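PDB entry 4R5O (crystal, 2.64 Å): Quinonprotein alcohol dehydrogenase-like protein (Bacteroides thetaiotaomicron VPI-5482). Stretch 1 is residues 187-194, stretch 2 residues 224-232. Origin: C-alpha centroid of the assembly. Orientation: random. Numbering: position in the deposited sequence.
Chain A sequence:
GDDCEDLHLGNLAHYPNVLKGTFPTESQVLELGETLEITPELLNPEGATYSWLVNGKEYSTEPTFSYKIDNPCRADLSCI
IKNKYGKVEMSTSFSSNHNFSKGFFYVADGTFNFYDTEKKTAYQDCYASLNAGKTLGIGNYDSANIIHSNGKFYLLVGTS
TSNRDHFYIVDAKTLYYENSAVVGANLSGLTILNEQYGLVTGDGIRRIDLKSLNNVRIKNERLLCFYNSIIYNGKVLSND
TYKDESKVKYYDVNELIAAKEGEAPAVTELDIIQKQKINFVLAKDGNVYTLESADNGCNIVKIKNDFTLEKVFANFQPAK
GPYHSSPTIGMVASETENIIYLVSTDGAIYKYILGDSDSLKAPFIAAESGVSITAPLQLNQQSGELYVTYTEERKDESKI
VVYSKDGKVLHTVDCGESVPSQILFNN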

ATOM      1  N   LEU A 187      -0.057  -9.796  14.565  1.00 36.92           N
ATOM      2  CA  LEU A 187       1.270  -9.760  13.951  1.00 35.77           C
ATOM      3  C   LEU A 187       1.350  -8.525  13.092  1.00 41.55           C
ATOM      4  O   LEU A 187       0.587  -8.408  12.128  1.00 42.44           O
ATOM      5  N   SER A 188       2.214  -7.571  13.466  1.00 39.32           N
ATOM      6  CA  SER A 188       2.315  -6.301  12.748  1.00 39.65           C
ATOM      7  C   SER A 188       3.759  -5.979  12.266  1.00 44.77           C
ATOM      8  O   SER A 188       3.987  -4.880  11.745  1.00 47.28           O
ATOM      9  N   GLY A 189       4.698  -6.913  12.427  1.00 37.61           N
ATOM     10  CA  GLY A 189       6.076  -6.698  12.003  1.00 36.43           C
ATOM     11  C   GLY A 189       6.384  -7.447  10.733  1.00 41.36           C
ATOM     12  O   GLY A 189       6.268  -8.667  10.702  1.00 40.79           O
ATOM     13  N   LEU A 190       6.742  -6.729   9.663  1.00 39.25           N
ATOM     14  CA  LEU A 190       7.049  -7.353   8.373  1.00 38.72           C
ATOM     15  C   LEU A 190       8.464  -6.942   7.876  1.00 43.13           C
ATOM     16  O   LEU A 190       8.846  -5.764   7.925  1.00 42.84           O
ATOM     17  N   THR A 191       9.214  -7.939   7.376  1.00 38.34           N
ATOM     18  CA  THR A 191      10.547  -7.818   6.794  1.00 37.39           C
ATOM     19  C   THR A 191      10.603  -8.652   5.533  1.00 39.34           C
ATOM     20  O   THR A 191      10.126  -9.775   5.548  1.00 40.20           O
ATOM     21  N   ILE A 192      11.143  -8.121   4.446  1.00 35.71           N
ATOM     22  CA  ILE A 192      11.346  -8.900   3.231  1.00 36.84           C
ATOM     23  C   ILE A 192      12.876  -9.104   3.144  1.00 39.13           C
ATOM     24  O   ILE A 192      13.627  -8.112   3.054  1.00 34.97           O
ATOM     25  N   LEU A 193      13.317 -10.390   3.280  1.00 36.14           N
ATOM     26  CA  LEU A 193      14.733 -10.759   3.308  1.00 35.52           C
ATOM     27  C   LEU A 193      15.339 -10.736   1.920  1.00 41.85           C
ATOM     28  O   LEU A 193      16.468 -10.250   1.751  1.00 41.23           O
ATOM     29  N   ASN A 194      14.605 -11.289   0.933  1.00 40.70           N
ATOM     30  CA  ASN A 194      15.030 -11.440  -0.462  1.00 41.67           C
ATOM     31  C   ASN A 194      13.821 -11.774  -1.330  1.00 48.26           C
ATOM     32  O   ASN A 194      12.706 -11.458  -0.925  1.00 51.22           O
ATOM     33  N   LEU A 224       7.309 -10.001  20.960  1.00 40.37           N
ATOM     34  CA  LEU A 224       8.520  -9.643  20.195  1.00 38.50           C
ATOM     35  C   LEU A 224       8.086  -9.282  18.776  1.00 43.79           C
ATOM     36  O   LEU A 224       7.574 -10.127  18.050  1.00 44.74           O
ATOM     37  N   CYS A 225       8.293  -8.030  18.405  1.00 40.60           N
ATOM     38  CA  CYS A 225       7.874  -7.472  17.145  1.00 40.35           C
ATOM     39  C   CYS A 225       8.961  -6.573  16.552  1.00 43.45           C
ATOM     40  O   CYS A 225       9.514  -5.731  17.259  1.00 41.82           O
ATOM     41  N   PHE A 226       9.218  -6.704  15.234  1.00 39.40           N
ATOM     42  CA  PHE A 226      10.114  -5.760  14.575  1.00 38.06           C
ATOM     43  C   PHE A 226       9.217  -4.676  14.016  1.00 40.96           C
ATOM     44  O   PHE A 226       8.688  -4.832  12.910  1.00 40.42           O
ATOM     45  N   TYR A 227       8.981  -3.605  14.790  1.00 38.33           N
ATOM     46  CA  TYR A 227       8.118  -2.487  14.357  1.00 37.21           C
ATOM     47  C   TYR A 227       8.695  -1.894  13.111  1.00 41.76           C
ATOM     48  O   TYR A 227       7.949  -1.517  12.225  1.00 43.00           O
ATOM     49  N   ASN A 228      10.033  -1.907  13.005  1.00 38.78           N
ATOM     50  CA  ASN A 228      10.820  -1.471  11.857  1.00 38.25           C
ATOM     51  C   ASN A 228      12.030  -2.323  11.748  1.00 39.42           C
ATOM     52  O   ASN A 228      12.590  -2.722  12.770  1.00 39.56           O
ATOM     53  N   SER A 229      12.431  -2.613  10.519  1.00 35.31           N
ATOM     54  CA  SER A 229      13.593  -3.444  10.204  1.00 34.94           C
ATOM     55  C   SER A 229      14.147  -3.066   8.830  1.00 40.27           C
ATOM     56  O   SER A 229      13.528  -2.273   8.116  1.00 40.52           O
ATOM     57  N   ILE A 230      15.343  -3.585   8.494  1.00 37.88           N
ATOM     58  CA  ILE A 230      16.037  -3.353   7.229  1.00 37.48           C
ATOM     59  C   ILE A 230      17.056  -4.455   7.039  1.00 45.34           C
ATOM     60  O   ILE A 230      17.521  -5.037   8.026  1.00 46.01           O
ATOM     61  N   ILE A 231      17.392  -4.762   5.770  1.00 42.48           N
ATOM     62  CA  ILE A 231      18.453  -5.702   5.448  1.00 41.50           C
ATOM     63  C   ILE A 231      19.696  -4.862   5.206  1.00 44.59           C
ATOM     64  O   ILE A 231      19.642  -3.895   4.436  1.00 44.03           O
ATOM     65  N   TYR A 232      20.798  -5.210   5.873  1.00 39.61           N
ATOM     66  CA  TYR A 232      22.045  -4.481   5.737  1.00 39.29           C
ATOM     67  C   TYR A 232      23.196  -5.401   6.002  1.00 47.80           C
ATOM     68  O   TYR A 232      23.278  -5.978   7.095  1.00 47.02           O
TER

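Strands 189-192 and 228-232 run in nearly the same direction, 9° apart, but their axes come no closer than 7.0 Å. No backbone hydrogen bond joins the two stretches; side chains and water make most of the links, with a close backbone approach at Gly189. The contact is small, burying 372 Å² in all, and its order follows the register: Gly189 lies across from Phe226, Thr191 from Ser229 and Leu193 from Ile231.

The one direct hydrogen bond between the stretches sits in the middle of this ladder. Thr191 and Ser229 both point their CA-to-CB bonds toward the opposing stretch, Thr191 with chi1 m (-46°) and Ser229 with chi1 p (55°). These rotamers bring Thr191 OG1 within 2.6 Å of Ser229 OG, a short bond in which either hydroxyl could be the donor. The two hydroxyls thus span the 6.3 Å between Thr191 CA and Ser229 CA, wider than is usual for paired strands. Thr191 OG1 also lies 3.8 Å from Phe226 CD2, at the edge of the ring and near its plane; the Phe226 side chain itself leaves sideways, with chi1 m.

Water completes the polar layer. Water 2 donates to Leu190 O at 3.2 Å and to Ser229 O at 3.1 Å, tying the two backbones together, and it also hydrogen-bonds Ser229 OG at 3.1 Å. Water 1 makes a second, looser bridge: it donates to Ser188 O at 3.3 Å, while its bonds to Leu190 N, which it accepts at 3.5 Å, and to Tyr227 O, to which it donates at 3.3 Å, are both weak. Carbonyls and an amide that do not meet directly are therefore linked through solvent.

Toward the start of the strands, packing depends on the absence of a side chain. Gly189 CA approaches Phe226 O to 3.3 Å. An ideal CB on Gly189 would point toward the other stretch, 2.8 Å from Phe226 O, a clash, and a tight 3.1 Å from Cys225 SG. Cys225, chi1 t, points inward, and its SG fills the space beside the glycine, with Cys225 SG 3.7 Å from Gly189 N and 3.5 Å from Ser188 OG. Ser188 leaves its backbone sideways, with chi1 p.

The apolar end is built around Ile231, which has the largest area covered by the opposite stretch, 73 Å². It points inward with chi1 and chi2 both m. Ile231 CD1 lies 3.8 Å from both Thr191 CG2 and Leu193 CD2, and Ile231 CG1 lies 3.5 Å from Ile192 O. Leu193 (m, t) starts away from the partner, yet its CD2 still reaches the isoleucine. Leu190 and Ile192 point away, and their side chains do not reach the other stretch. Within the strands the rule is alternation: Thr191, Ser229 and Ile231 point toward the partner, Gly189 leaves its inward position empty, and Leu190, Ile192, Asn228 and Ile230 turn away; outside them, Cys225 also points in.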

ATOM      1  CB  LEU A 187       1.524 -11.050  13.145  1.00 34.78           C
ATOM      2  CG  LEU A 187       1.389 -12.377  13.897  1.00 37.21           C
ATOM      3  CD1 LEU A 187       1.589 -13.511  12.973  1.00 37.21           C
ATOM      4  CD2 LEU A 187       2.342 -12.467  15.088  1.00 34.23           C
ATOM      5  CB  SER A 188       1.828  -5.166  13.643  1.00 41.58           C
ATOM      6  OG  SER A 188       2.614  -5.054  14.814  1.00 47.42           O
ATOM      7  CB  LEU A 190       5.983  -6.985   7.305  1.00 38.49           C
ATOM      8  CG  LEU A 190       6.120  -7.638   5.897  1.00 41.89           C
ATOM      9  CD1 LEU A 190       6.029  -9.166   5.979  1.00 40.98           C
ATOM     10  CD2 LEU A 190       5.122  -7.076   4.916  1.00 39.40           C
ATOM     11  CB  THR A 191      11.652  -8.255   7.812  1.00 37.61           C
ATOM     12  OG1 THR A 191      11.444  -7.680   9.102  1.00 30.01           O
ATOM     13  CG2 THR A 191      13.054  -7.922   7.338  1.00 31.84           C
ATOM     14  CB  ILE A 192      10.685  -8.287   1.943  1.00 41.26           C
ATOM     15  CG1 ILE A 192       9.198  -8.769   1.780  1.00 42.83           C
ATOM     16  CG2 ILE A 192      11.415  -8.812   0.695  1.00 42.46           C
ATOM     17  CD1 ILE A 192       8.230  -8.598   2.841  1.00 49.61           C
ATOM     18  CB  LEU A 193      14.949 -12.158   3.932  1.00 34.24           C
ATOM     19  CG  LEU A 193      14.369 -12.431   5.337  1.00 35.57           C
ATOM     20  CD1 LEU A 193      14.649 -13.857   5.783  1.00 34.08           C
ATOM     21  CD2 LEU A 193      14.921 -11.508   6.343  1.00 33.19           C
ATOM     22  CB  ASN A 194      16.128 -12.518  -0.578  1.00 41.90           C
ATOM     23  CG  ASN A 194      15.790 -13.873   0.001  1.00 55.80           C
ATOM     24  OD1 ASN A 194      14.665 -14.378  -0.112  1.00 54.86           O
ATOM     25  ND2 ASN A 194      16.804 -14.537   0.527  1.00 38.79           N
ATOM     26  CB  LEU A 224       9.618 -10.737  20.199  1.00 37.67           C
ATOM     27  CG  LEU A 224      10.824 -10.537  19.232  1.00 40.08           C
ATOM     28  CD1 LEU A 224      11.581  -9.281  19.538  1.00 41.07           C
ATOM     29  CD2 LEU A 224      11.751 -11.716  19.261  1.00 36.97           C
ATOM     30  CB  CYS A 225       6.573  -6.688  17.344  1.00 40.99           C
ATOM     31  SG  CYS A 225       5.842  -6.084  15.803  1.00 45.03           S
ATOM     32  CB  PHE A 226      11.045  -6.385  13.495  1.00 39.13           C
ATOM     33  CG  PHE A 226      11.910  -7.595  13.776  1.00 40.07           C
ATOM     34  CD1 PHE A 226      12.103  -8.053  15.079  1.00 42.03           C
ATOM     35  CD2 PHE A 226      12.565  -8.256  12.738  1.00 40.84           C
ATOM     36  CE1 PHE A 226      12.876  -9.196  15.334  1.00 42.14           C
ATOM     37  CE2 PHE A 226      13.389  -9.364  12.998  1.00 43.50           C
ATOM     38  CZ  PHE A 226      13.511  -9.846  14.291  1.00 42.13           C
ATOM     39  CB  TYR A 227       7.950  -1.432  15.465  1.00 37.99           C
ATOM     40  CG  TYR A 227       7.266  -2.013  16.685  1.00 39.53           C
ATOM     41  CD1 TYR A 227       5.914  -2.348  16.656  1.00 41.67           C
ATOM     42  CD2 TYR A 227       7.983  -2.287  17.845  1.00 39.56           C
ATOM     43  CE1 TYR A 227       5.288  -2.924  17.759  1.00 43.51           C
ATOM     44  CE2 TYR A 227       7.363  -2.855  18.955  1.00 40.37           C
ATOM     45  CZ  TYR A 227       6.012  -3.159  18.909  1.00 48.14           C
ATOM     46  OH  TYR A 227       5.387  -3.730  19.984  1.00 55.80           O
ATOM     47  CB  ASN A 228      11.213   0.007  11.952  1.00 42.07           C
ATOM     48  CG  ASN A 228      10.055   0.931  12.067  1.00 50.55           C
ATOM     49  OD1 ASN A 228       9.397   1.266  11.085  1.00 46.68           O
ATOM     50  ND2 ASN A 228       9.720   1.250  13.297  1.00 42.87           N
ATOM     51  CB  SER A 229      13.236  -4.928  10.264  1.00 37.10           C
ATOM     52  OG  SER A 229      12.143  -5.243   9.422  1.00 45.20           O
ATOM     53  CB  ILE A 230      16.694  -1.937   7.174  1.00 40.22           C
ATOM     54  CG1 ILE A 230      16.962  -1.478   5.712  1.00 39.43           C
ATOM     55  CG2 ILE A 230      17.936  -1.825   8.087  1.00 40.82           C
ATOM     56  CD1 ILE A 230      17.382  -0.060   5.485  1.00 32.68           C
ATOM     57  CB  ILE A 231      18.137  -6.673   4.275  1.00 43.29           C
ATOM     58  CG1 ILE A 231      16.772  -7.365   4.416  1.00 41.70           C
ATOM     59  CG2 ILE A 231      19.271  -7.676   4.047  1.00 43.57           C
ATOM     60  CD1 ILE A 231      16.500  -8.145   5.649  1.00 48.12           C
ATOM     61  CB  TYR A 232      22.056  -3.288   6.707  1.00 39.12           C
ATOM     62  CG  TYR A 232      23.235  -2.348   6.592  1.00 40.02           C
ATOM     63  CD1 TYR A 232      23.588  -1.792   5.362  1.00 40.70           C
ATOM     64  CD2 TYR A 232      23.878  -1.867   7.731  1.00 41.80           C
ATOM     65  CE1 TYR A 232      24.624  -0.874   5.251  1.00 40.29           C
ATOM     66  CE2 TYR A 232      24.893  -0.915   7.639  1.00 43.59           C
ATOM     67  CZ  TYR A 232      25.251  -0.406   6.393  1.00 49.30           C
ATOM     68  OH  TYR A 232      26.207   0.584   6.259  1.00 45.63           O
TER
HETATM   69  O   HOH W   1       6.239  -3.321   9.990  1.00 63.64           O
HETATM   70  O   HOH W   2      11.138  -3.876   6.868  1.00 50.68           O